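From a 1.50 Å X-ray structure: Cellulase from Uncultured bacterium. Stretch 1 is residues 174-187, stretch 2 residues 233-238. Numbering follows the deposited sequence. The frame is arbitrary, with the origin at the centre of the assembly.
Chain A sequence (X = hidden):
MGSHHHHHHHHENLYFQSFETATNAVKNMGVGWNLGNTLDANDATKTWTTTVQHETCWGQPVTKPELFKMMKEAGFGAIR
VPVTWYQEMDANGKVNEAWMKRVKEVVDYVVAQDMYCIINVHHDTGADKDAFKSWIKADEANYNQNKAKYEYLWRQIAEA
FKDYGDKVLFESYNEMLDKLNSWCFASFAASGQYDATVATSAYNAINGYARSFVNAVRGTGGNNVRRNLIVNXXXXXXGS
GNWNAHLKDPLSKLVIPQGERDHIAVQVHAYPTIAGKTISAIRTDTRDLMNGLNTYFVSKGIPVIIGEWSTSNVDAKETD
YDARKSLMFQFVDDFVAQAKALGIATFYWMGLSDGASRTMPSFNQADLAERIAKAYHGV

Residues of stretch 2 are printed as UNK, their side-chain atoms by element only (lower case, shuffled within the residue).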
# COMPACT_ATOMS: atom_id res chain seq x y z
N ASN A 174 2.27 1.13 6.28
CA ASN A 174 0.92 1.29 5.73
C ASN A 174 0.21 2.57 6.16
O ASN A 174 0.19 3.54 5.40
CB ASN A 174 0.10 0.03 6.09
CG ASN A 174 -1.31 0.13 5.62
OD1 ASN A 174 -1.55 0.52 4.46
ND2 ASN A 174 -2.28 -0.24 6.48
N GLU A 175 -0.41 2.57 7.35
CA GLU A 175 -1.23 3.69 7.83
C GLU A 175 -0.74 4.03 9.23
O GLU A 175 -1.32 3.60 10.24
CB GLU A 175 -2.74 3.34 7.79
CG GLU A 175 -3.29 3.32 6.37
CD GLU A 175 -4.75 2.97 6.27
OE1 GLU A 175 -5.37 2.54 7.25
OE2 GLU A 175 -5.32 3.15 5.16
N MET A 176 0.36 4.76 9.30
CA MET A 176 0.99 5.07 10.58
C MET A 176 0.28 6.28 11.20
O MET A 176 0.15 7.33 10.57
CB MET A 176 2.47 5.39 10.37
CG MET A 176 3.25 5.28 11.66
SD MET A 176 4.92 5.95 11.63
CE MET A 176 5.63 5.22 10.16
N LEU A 177 -0.14 6.12 12.45
CA LEU A 177 -0.89 7.14 13.19
C LEU A 177 -0.11 7.58 14.41
O LEU A 177 0.81 6.89 14.87
CB LEU A 177 -2.24 6.58 13.64
CG LEU A 177 -3.08 5.82 12.61
CD1 LEU A 177 -4.40 5.36 13.20
CD2 LEU A 177 -3.31 6.67 11.36
N ASP A 178 -0.49 8.74 14.95
CA ASP A 178 0.07 9.24 16.19
C ASP A 178 -0.44 8.40 17.36
O ASP A 178 -1.19 7.44 17.19
CB ASP A 178 -0.22 10.74 16.34
CG ASP A 178 -1.70 11.05 16.48
OD1 ASP A 178 -2.48 10.16 16.86
OD2 ASP A 178 -2.08 12.22 16.22
N LYS A 179 0.01 8.74 18.57
CA LYS A 179 -0.36 7.94 19.72
C LYS A 179 -1.82 8.10 20.10
O LYS A 179 -2.30 7.35 20.96
CB LYS A 179 0.54 8.25 20.92
CG LYS A 179 0.29 9.57 21.62
CD LYS A 179 1.27 9.78 22.75
CE LYS A 179 1.13 11.16 23.33
NZ LYS A 179 2.11 11.37 24.44
N LEU A 180 -2.51 9.07 19.51
CA LEU A 180 -3.94 9.28 19.69
C LEU A 180 -4.76 8.58 18.62
O LEU A 180 -5.99 8.70 18.63
CB LEU A 180 -4.26 10.77 19.65
CG LEU A 180 -3.37 11.67 20.51
CD1 LEU A 180 -3.67 13.13 20.22
CD2 LEU A 180 -3.52 11.38 21.98
N ASN A 181 -4.09 7.87 17.71
CA ASN A 181 -4.74 7.17 16.61
C ASN A 181 -5.53 8.13 15.73
O ASN A 181 -6.62 7.81 15.26
CB ASN A 181 -5.60 6.02 17.15
CG ASN A 181 -4.77 5.04 17.95
OD1 ASN A 181 -3.90 4.38 17.39
ND2 ASN A 181 -5.00 4.98 19.26
N SER A 182 -4.95 9.31 15.48
CA SER A 182 -5.64 10.32 14.71
C SER A 182 -5.67 9.97 13.22
O SER A 182 -4.63 9.75 12.60
CB SER A 182 -4.91 11.66 14.83
OG SER A 182 -4.87 12.15 16.15
N TRP A 183 -6.87 9.97 12.65
CA TRP A 183 -7.03 9.95 11.20
C TRP A 183 -6.97 11.38 10.66
O TRP A 183 -6.96 12.36 11.41
CB TRP A 183 -8.33 9.22 10.80
CG TRP A 183 -8.28 7.77 11.20
CD1 TRP A 183 -8.91 7.19 12.27
CD2 TRP A 183 -7.51 6.74 10.58
NE1 TRP A 183 -8.58 5.86 12.34
CE2 TRP A 183 -7.73 5.56 11.31
CE3 TRP A 183 -6.70 6.69 9.45
CZ2 TRP A 183 -7.14 4.34 10.96
CZ3 TRP A 183 -6.09 5.49 9.11
CH2 TRP A 183 -6.32 4.33 9.86
N CYS A 184 -6.93 11.48 9.32
CA CYS A 184 -7.08 12.74 8.59
C CYS A 184 -5.80 13.57 8.59
O CYS A 184 -5.28 13.94 7.53
CB CYS A 184 -8.26 13.59 9.09
SG CYS A 184 -9.83 12.70 9.13
N PHE A 185 -5.29 13.88 9.78
CA PHE A 185 -4.03 14.59 9.93
C PHE A 185 -3.52 14.38 11.35
O PHE A 185 -4.30 14.07 12.26
CB PHE A 185 -4.18 16.08 9.57
CG PHE A 185 -5.22 16.81 10.38
CD1 PHE A 185 -4.91 17.35 11.62
CD2 PHE A 185 -6.51 16.98 9.88
CE1 PHE A 185 -5.89 18.03 12.36
CE2 PHE A 185 -7.47 17.65 10.61
CZ PHE A 185 -7.16 18.17 11.85
N ALA A 186 -2.21 14.54 11.54
CA ALA A 186 -1.63 14.28 12.84
C ALA A 186 -2.22 15.21 13.89
O ALA A 186 -2.31 16.43 13.69
CB ALA A 186 -0.11 14.43 12.80
N SER A 187 -2.64 14.62 15.02
CA SER A 187 -3.22 15.27 16.21
C SER A 187 -4.70 15.63 16.08
O SER A 187 -5.24 16.25 16.99
CB SER A 187 -2.40 16.47 16.72
OG SER A 187 -2.71 17.67 16.04
N UNK A 233 2.32 8.68 3.24
CA UNK A 233 2.06 9.82 4.09
C UNK A 233 1.54 9.36 5.45
O UNK A 233 1.11 8.21 5.62
c UNK A 233 0.99 10.69 3.45
o UNK A 233 -0.16 9.87 3.21
c UNK A 233 1.46 11.30 2.14
N UNK A 234 1.56 10.27 6.42
CA UNK A 234 0.85 10.11 7.68
C UNK A 234 -0.53 9.52 7.43
O UNK A 234 -1.31 10.10 6.67
c UNK A 234 -0.11 10.69 12.05
c UNK A 234 0.60 10.95 10.90
c UNK A 234 -2.15 11.08 10.91
c UNK A 234 -1.47 10.75 12.04
c UNK A 234 0.71 11.48 8.43
o UNK A 234 -2.15 10.46 13.20
c UNK A 234 -0.06 11.29 9.72
c UNK A 234 -1.43 11.36 9.74
N UNK A 235 -0.84 8.39 8.06
CA UNK A 235 -2.14 7.70 7.97
C UNK A 235 -2.51 7.25 6.56
O UNK A 235 -3.65 6.81 6.32
c UNK A 235 -3.29 8.52 8.57
N UNK A 236 -1.56 7.32 5.61
CA UNK A 236 -1.89 7.24 4.18
C UNK A 236 -2.98 8.26 3.80
O UNK A 236 -3.73 8.08 2.84
c UNK A 236 -2.23 5.80 3.77
N UNK A 237 -3.06 9.35 4.55
CA UNK A 237 -4.01 10.41 4.27
C UNK A 237 -3.66 11.09 2.95
O UNK A 237 -2.50 11.21 2.57
c UNK A 237 -4.01 11.43 5.41
N UNK A 238 -4.69 11.56 2.24
CA UNK A 238 -4.50 12.04 0.88
C UNK A 238 -4.67 13.54 0.71
O UNK A 238 -4.53 14.04 -0.42
c UNK A 238 -6.89 11.48 0.25
o UNK A 238 -7.36 12.60 0.50
c UNK A 238 -5.43 11.29 -0.08
n UNK A 238 -7.63 10.38 0.23
O HOH W 1 1.36 5.70 6.82

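Position 233 carries three side-chain atoms, a carbon bearing one oxygen and one further carbon, and they touch nothing on stretch 1. That branching at the first carbon is threonine. The side chain of Thr 233 points away from stretch 1, and its OG1 donates a hydrogen bond to the backbone O of position 237 (2.8 Å), tying the two ends of a short loop together. Its backbone is linked to stretch 1 through a water, whose oxygen donates to Thr 233 O and Asn 174 O and accepts from Met 176 N, each at 2.8 Å.

Position 234 has one carbon leading to a ring of six carbons that bears an oxygen, and this oxygen lies 2.6 Å from Ser 182 O and 3.0 Å from Asp 178 N. This is tyrosine. Both backbone groups sit near the ring plane: Tyr 234 OH donates to Ser 182 O and accepts from Asp 178 N. The hydroxyl suits the place because one oxygen can both donate and accept, which is what these two groups need. The faces are occupied too. Ala 186 CB lies 4.0 Å from the centroid of the Tyr 234 ring, 16° off its normal, a CH-pi contact, while Met 176 O lies over the opposite face.

Position 235 shows a single side-chain carbon, its CB, 3.3 Å from Leu 177 CD2 and 4.0 Å from Trp 183 CE3: alanine. A small apolar group fits this tight space. The backbone binds as well, Ala 235 N donating to Met 176 O (2.9 Å).

Position 236 again has one carbon, directed toward stretch 1, this CB lying 3.7 Å from both Asn 174 O and Glu 175 CG: another alanine, a compact methyl against the backbone and the aliphatic part of the glutamate. Ala 236 N donates to Thr 233 O (2.8 Å).

Position 237 also has one carbon, a CB pointing toward stretch 1 and packing 3.5 Å from Cys 184 O: alanine, whose single methyl fits against that carbonyl. Ala 237 N donates to Tyr 234 O (2.8 Å).

Position 238 has two carbons, the second carrying one oxygen and one nitrogen, and touches nothing on stretch 1: asparagine. Its amide can both donate and accept, and its polar atoms find partners elsewhere in the structure.

The contact therefore works through one long side chain and three short ones. Tyr 234 plugs into the curve of stretch 1, where Asp 178 begins a type I turn; Asp 178 OD1 accepts from Ser 182 N (3.0 Å), bracing the segment that supplies the hydroxyl's partners. The backbones run close at the first alanine: the CA atoms of Glu 175 and Ala 235 are 4.1 Å apart.

Stretch 2 (233-238) TYAAAN
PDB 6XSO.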